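Local coordinates for epsin-3 (Saccharomyces cerevisiae, PDB 3ONK), which helps recruit clathrin to the Golgi network and endosomes, binds membranes enriched in phosphatidylinositol-3,5-bisphosphate, and is represented here by its ENTH domain, at residues A[19-33]-A[65-77]. Sequence-based numbering, arbitrary orientation.
Sequences ATNNEPWGASSTLMD and RQIYKALQLLDYL
A loop-to-helix contact within the all-helical ENTH domain: the loop ahead of helix 29-38 wraps the ammonium group of K69 on helix 64-80, and M32, one turn into the following helix, packs on Y76. Lysine suits the first site because its long chain, bent at chi3 (93°), carries NZ into a ring of oxygens. NZ donates to N21 OD1 at 2.7 Å, to N21 O at 2.9 Å from above that carbonyl plane, and weakly to W25 O. Asparagine can both accept and donate: N21 OD1 also takes E23 N, an Asx turn, the two donors coming from opposite faces of the amide, which fixes its rotation, while ND2 donates to E23 OE1 at 2.9 Å. A water donates to both A19 O and K69 O, and T20 CG2 rests on A70 CA at 3.7 Å.

At the far end, flexible methionine lays methylene and sulfur on one ring. M32 CB makes a CH-pi contact over the Y76 face, offset toward the rim, 3.9 Å from the centroid; CE touches Y76 CD1 at 3.5 Å; SD lies obliquely, 4.4 Å from the centroid, a Met-aromatic contact. Tyrosine adds a hydroxyl, Y76 OH donating weakly to D33 OD1 at 3.5 Å. An alanine in place of Y76 would probably leave the M32 thioether without its aromatic partner and D33 without this bond. The short helical segments cross at -60°. Beyond them, A70 and L73 also meet helix 42-57, whereas Y68 and Q72 touch helix 113-127.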
loop_
_atom_site.group_PDB
_atom_site.type_symbol
_atom_site.label_atom_id
_atom_site.label_comp_id
_atom_site.label_asym_id
_atom_site.label_seq_id
_atom_site.Cartn_x
_atom_site.Cartn_y
_atom_site.Cartn_z
ATOM N N ALA A 19 -10.009 3.417 -0.678
ATOM C CA ALA A 19 -8.986 2.887 -1.587
ATOM C C ALA A 19 -8.643 1.419 -1.303
ATOM O O ALA A 19 -8.040 0.745 -2.140
ATOM C CB ALA A 19 -7.734 3.728 -1.507
ATOM N N THR A 20 -9.006 0.932 -0.117
ATOM C CA THR A 20 -8.682 -0.442 0.271
ATOM C C THR A 20 -9.914 -1.253 0.677
ATOM O O THR A 20 -9.784 -2.286 1.333
ATOM C CB THR A 20 -7.622 -0.485 1.402
ATOM O OG1 THR A 20 -8.116 0.189 2.563
ATOM C CG2 THR A 20 -6.347 0.207 0.955
ATOM N N ASN A 21 -11.097 -0.791 0.262
ATOM C CA ASN A 21 -12.364 -1.463 0.557
ATOM C C ASN A 21 -12.493 -2.826 -0.121
ATOM O O ASN A 21 -11.574 -3.274 -0.822
ATOM C CB ASN A 21 -13.567 -0.574 0.190
ATOM C CG ASN A 21 -13.732 -0.388 -1.304
ATOM O OD1 ASN A 21 -13.297 -1.214 -2.107
ATOM N ND2 ASN A 21 -14.384 0.701 -1.689
ATOM N N ASN A 22 -13.649 -3.463 0.071
ATOM C CA ASN A 22 -13.877 -4.821 -0.427
ATOM C C ASN A 22 -14.499 -4.954 -1.827
ATOM O O ASN A 22 -14.810 -6.065 -2.261
ATOM C CB ASN A 22 -14.706 -5.624 0.578
ATOM C CG ASN A 22 -13.928 -6.765 1.190
ATOM O OD1 ASN A 22 -13.807 -6.859 2.417
ATOM N ND2 ASN A 22 -13.381 -7.640 0.339
ATOM N N GLU A 23 -14.703 -3.840 -2.523
ATOM C CA GLU A 23 -15.136 -3.910 -3.910
ATOM C C GLU A 23 -14.082 -4.676 -4.694
ATOM O O GLU A 23 -12.887 -4.601 -4.373
ATOM C CB GLU A 23 -15.301 -2.514 -4.504
ATOM C CG GLU A 23 -16.329 -1.654 -3.791
ATOM C CD GLU A 23 -16.317 -0.222 -4.290
ATOM O OE1 GLU A 23 -15.214 0.347 -4.450
ATOM O OE2 GLU A 23 -17.412 0.336 -4.530
ATOM N N PRO A 24 -14.513 -5.421 -5.723
ATOM C CA PRO A 24 -13.591 -6.212 -6.545
ATOM C C PRO A 24 -12.621 -5.387 -7.377
ATOM O O PRO A 24 -11.584 -5.912 -7.744
ATOM C CB PRO A 24 -14.528 -6.986 -7.468
ATOM C CG PRO A 24 -15.791 -7.068 -6.711
ATOM C CD PRO A 24 -15.914 -5.760 -6.011
ATOM N N TRP A 25 -12.947 -4.140 -7.694
ATOM C CA TRP A 25 -12.081 -3.388 -8.599
ATOM C C TRP A 25 -11.121 -2.532 -7.800
ATOM O O TRP A 25 -11.395 -2.202 -6.642
ATOM C CB TRP A 25 -12.888 -2.545 -9.600
ATOM C CG TRP A 25 -13.931 -1.692 -8.970
ATOM C CD1 TRP A 25 -13.814 -0.378 -8.618
ATOM C CD2 TRP A 25 -15.264 -2.082 -8.627
ATOM N NE1 TRP A 25 -14.994 0.075 -8.083
ATOM C CE2 TRP A 25 -15.896 -0.957 -8.068
ATOM C CE3 TRP A 25 -15.987 -3.274 -8.744
ATOM C CZ2 TRP A 25 -17.215 -0.994 -7.613
ATOM C CZ3 TRP A 25 -17.284 -3.311 -8.294
ATOM C CH2 TRP A 25 -17.894 -2.176 -7.739
ATOM N N GLY A 26 -9.985 -2.208 -8.413
ATOM C CA GLY A 26 -8.968 -1.410 -7.766
ATOM C C GLY A 26 -9.436 0.018 -7.539
ATOM O O GLY A 26 -10.470 0.441 -8.070
ATOM N N ALA A 27 -8.668 0.754 -6.741
ATOM C CA ALA A 27 -8.903 2.176 -6.502
ATOM C C ALA A 27 -8.483 3.018 -7.709
ATOM O O ALA A 27 -7.581 2.629 -8.469
ATOM C CB ALA A 27 -8.117 2.620 -5.255
ATOM N N SER A 28 -9.124 4.177 -7.882
ATOM C CA SER A 28 -8.755 5.109 -8.952
ATOM C C SER A 28 -7.408 5.765 -8.662
ATOM O O SER A 28 -7.096 6.066 -7.510
ATOM C CB SER A 28 -9.811 6.207 -9.123
ATOM O OG SER A 28 -9.606 7.266 -8.194
ATOM N N SER A 29 -6.631 6.015 -9.712
ATOM C CA SER A 29 -5.354 6.703 -9.558
ATOM C C SER A 29 -5.505 8.087 -8.933
ATOM O O SER A 29 -4.630 8.520 -8.181
ATOM C CB SER A 29 -4.610 6.798 -10.895
ATOM O OG SER A 29 -5.269 7.710 -11.758
ATOM N N THR A 30 -6.600 8.783 -9.242
ATOM C CA THR A 30 -6.857 10.112 -8.661
ATOM C C THR A 30 -7.056 10.063 -7.122
ATOM O O THR A 30 -6.576 10.936 -6.392
ATOM C CB THR A 30 -8.064 10.853 -9.343
ATOM O OG1 THR A 30 -7.706 11.224 -10.674
ATOM C CG2 THR A 30 -8.412 12.130 -8.589
ATOM N N LEU A 31 -7.745 9.033 -6.645
ATOM C CA LEU A 31 -7.941 8.837 -5.217
ATOM C C LEU A 31 -6.605 8.557 -4.544
ATOM O O LEU A 31 -6.331 9.037 -3.432
ATOM C CB LEU A 31 -8.903 7.678 -4.958
ATOM C CG LEU A 31 -9.146 7.313 -3.490
ATOM C CD1 LEU A 31 -9.825 8.451 -2.752
ATOM C CD2 LEU A 31 -9.971 6.036 -3.410
ATOM N N MET A 32 -5.775 7.775 -5.224
ATOM C CA MET A 32 -4.434 7.494 -4.725
ATOM C C MET A 32 -3.601 8.790 -4.639
ATOM O O MET A 32 -2.931 9.049 -3.633
ATOM C CB MET A 32 -3.747 6.451 -5.604
ATOM C CG MET A 32 -4.312 5.049 -5.484
ATOM S SD MET A 32 -3.187 3.829 -6.175
ATOM C CE MET A 32 -3.213 4.287 -7.918
ATOM N N ASP A 33 -3.662 9.608 -5.685
ATOM C CA ASP A 33 -2.984 10.909 -5.670
ATOM C C ASP A 33 -3.467 11.798 -4.517
ATOM O O ASP A 33 -2.664 12.449 -3.848
ATOM C CB ASP A 33 -3.157 11.630 -7.009
ATOM C CG ASP A 33 -1.941 12.480 -7.381
ATOM O OD1 ASP A 33 -0.856 12.267 -6.805
ATOM O OD2 ASP A 33 -2.069 13.355 -8.258
ATOM N N ARG A 65 -8.098 -9.323 -0.708
ATOM C CA ARG A 65 -8.332 -8.218 -1.621
ATOM C C ARG A 65 -7.973 -6.882 -0.999
ATOM O O ARG A 65 -7.311 -6.064 -1.633
ATOM C CB ARG A 65 -9.783 -8.195 -2.090
ATOM C CG ARG A 65 -9.993 -7.308 -3.303
ATOM C CD ARG A 65 -11.445 -6.918 -3.458
ATOM N NE ARG A 65 -12.338 -8.015 -3.108
ATOM C CZ ARG A 65 -12.777 -8.924 -3.967
ATOM N NH1 ARG A 65 -12.400 -8.869 -5.228
ATOM N NH2 ARG A 65 -13.590 -9.887 -3.564
ATOM N N GLN A 66 -8.431 -6.663 0.233
ATOM C CA GLN A 66 -8.113 -5.449 0.977
ATOM C C GLN A 66 -6.607 -5.294 1.204
ATOM O O GLN A 66 -6.070 -4.187 1.208
ATOM C CB GLN A 66 -8.862 -5.433 2.316
ATOM C CG GLN A 66 -10.371 -5.283 2.168
ATOM C CD GLN A 66 -11.089 -5.088 3.497
ATOM O OE1 GLN A 66 -11.340 -6.044 4.230
ATOM N NE2 GLN A 66 -11.430 -3.843 3.806
ATOM N N ILE A 67 -5.933 -6.420 1.396
ATOM C CA ILE A 67 -4.490 -6.435 1.536
ATOM C C ILE A 67 -3.819 -6.147 0.201
ATOM O O ILE A 67 -2.868 -5.367 0.137
ATOM C CB ILE A 67 -4.002 -7.792 2.079
ATOM C CG1 ILE A 67 -4.452 -7.966 3.532
ATOM C CG2 ILE A 67 -2.481 -7.912 1.947
ATOM C CD1 ILE A 67 -3.997 -9.264 4.143
ATOM N N TYR A 68 -4.328 -6.765 -0.865
ATOM C CA TYR A 68 -3.800 -6.500 -2.200
ATOM C C TYR A 68 -3.918 -5.009 -2.549
ATOM O O TYR A 68 -2.962 -4.393 -3.036
ATOM C CB TYR A 68 -4.498 -7.353 -3.265
ATOM C CG TYR A 68 -3.801 -7.249 -4.605
ATOM C CD1 TYR A 68 -2.579 -7.859 -4.804
ATOM C CD2 TYR A 68 -4.350 -6.523 -5.653
ATOM C CE1 TYR A 68 -1.922 -7.775 -5.998
ATOM C CE2 TYR A 68 -3.685 -6.422 -6.873
ATOM C CZ TYR A 68 -2.467 -7.062 -7.031
ATOM O OH TYR A 68 -1.773 -7.004 -8.218
ATOM N N LYS A 69 -5.083 -4.431 -2.261
ATOM C CA LYS A 69 -5.331 -3.011 -2.535
ATOM C C LYS A 69 -4.481 -2.069 -1.657
ATOM O O LYS A 69 -4.071 -0.993 -2.097
ATOM C CB LYS A 69 -6.825 -2.714 -2.407
ATOM C CG LYS A 69 -7.657 -3.462 -3.462
ATOM C CD LYS A 69 -9.157 -3.463 -3.152
ATOM C CE LYS A 69 -9.873 -2.316 -3.810
ATOM N NZ LYS A 69 -11.324 -2.351 -3.564
ATOM N N ALA A 70 -4.209 -2.485 -0.422
ATOM C CA ALA A 70 -3.282 -1.759 0.451
ATOM C C ALA A 70 -1.848 -1.772 -0.089
ATOM O O ALA A 70 -1.097 -0.792 0.063
ATOM C CB ALA A 70 -3.320 -2.336 1.848
ATOM N N LEU A 71 -1.459 -2.883 -0.716
ATOM C CA LEU A 71 -0.136 -2.976 -1.343
ATOM C C LEU A 71 -0.020 -2.043 -2.539
ATOM O O LEU A 71 0.952 -1.293 -2.650
ATOM C CB LEU A 71 0.188 -4.415 -1.776
ATOM C CG LEU A 71 0.390 -5.464 -0.664
ATOM C CD1 LEU A 71 0.634 -6.835 -1.301
ATOM C CD2 LEU A 71 1.540 -5.086 0.268
ATOM N N GLN A 72 -1.006 -2.112 -3.434
ATOM C CA GLN A 72 -1.083 -1.210 -4.574
ATOM C C GLN A 72 -0.980 0.244 -4.146
ATOM O O GLN A 72 -0.258 1.014 -4.757
ATOM C CB GLN A 72 -2.399 -1.397 -5.335
ATOM C CG GLN A 72 -2.502 -2.661 -6.149
ATOM C CD GLN A 72 -3.844 -2.783 -6.839
ATOM O OE1 GLN A 72 -4.884 -2.901 -6.181
ATOM N NE2 GLN A 72 -3.832 -2.754 -8.176
ATOM N N LEU A 73 -1.734 0.629 -3.118
ATOM C CA LEU A 73 -1.688 2.006 -2.614
ATOM C C LEU A 73 -0.294 2.383 -2.118
ATOM O O LEU A 73 0.209 3.471 -2.392
ATOM C CB LEU A 73 -2.687 2.195 -1.469
ATOM C CG LEU A 73 -2.754 3.580 -0.822
ATOM C CD1 LEU A 73 -2.952 4.703 -1.849
ATOM C CD2 LEU A 73 -3.873 3.619 0.227
ATOM N N LEU A 74 0.318 1.468 -1.378
ATOM C CA LEU A 74 1.600 1.719 -0.748
ATOM C C LEU A 74 2.684 1.822 -1.819
ATOM O O LEU A 74 3.630 2.601 -1.695
ATOM C CB LEU A 74 1.890 0.598 0.255
ATOM C CG LEU A 74 2.835 0.744 1.449
ATOM C CD1 LEU A 74 2.591 1.990 2.301
ATOM C CD2 LEU A 74 2.730 -0.521 2.310
ATOM N N ASP A 75 2.529 1.059 -2.895
ATOM C CA ASP A 75 3.445 1.190 -4.014
ATOM C C ASP A 75 3.348 2.593 -4.612
ATOM O O ASP A 75 4.349 3.271 -4.848
ATOM C CB ASP A 75 3.126 0.152 -5.093
ATOM C CG ASP A 75 4.140 0.165 -6.221
ATOM O OD1 ASP A 75 5.296 -0.226 -5.975
ATOM O OD2 ASP A 75 3.793 0.602 -7.341
ATOM N N TYR A 76 2.125 3.023 -4.865
ATOM C CA TYR A 76 1.903 4.330 -5.460
ATOM C C TYR A 76 2.497 5.421 -4.567
ATOM O O TYR A 76 3.101 6.366 -5.061
ATOM C CB TYR A 76 0.401 4.556 -5.676
ATOM C CG TYR A 76 0.070 5.807 -6.458
ATOM C CD1 TYR A 76 -0.062 5.774 -7.847
ATOM C CD2 TYR A 76 -0.103 7.028 -5.808
ATOM C CE1 TYR A 76 -0.374 6.925 -8.559
ATOM C CE2 TYR A 76 -0.402 8.181 -6.511
ATOM C CZ TYR A 76 -0.534 8.127 -7.881
ATOM O OH TYR A 76 -0.830 9.282 -8.573
ATOM N N LEU A 77 2.342 5.272 -3.253
ATOM C CA LEU A 77 2.747 6.316 -2.315
ATOM C C LEU A 77 4.254 6.421 -2.221
ATOM O O LEU A 77 4.808 7.503 -2.056
ATOM C CB LEU A 77 2.158 6.074 -0.930
ATOM C CG LEU A 77 0.639 6.211 -0.798
ATOM C CD1 LEU A 77 0.211 5.919 0.636
ATOM C CD2 LEU A 77 0.156 7.598 -1.232
HETATM O O HOH W 1 -5.663 0.762 -3.443
HETATM O O HOH W 2 -6.069 -0.528 -5.816
#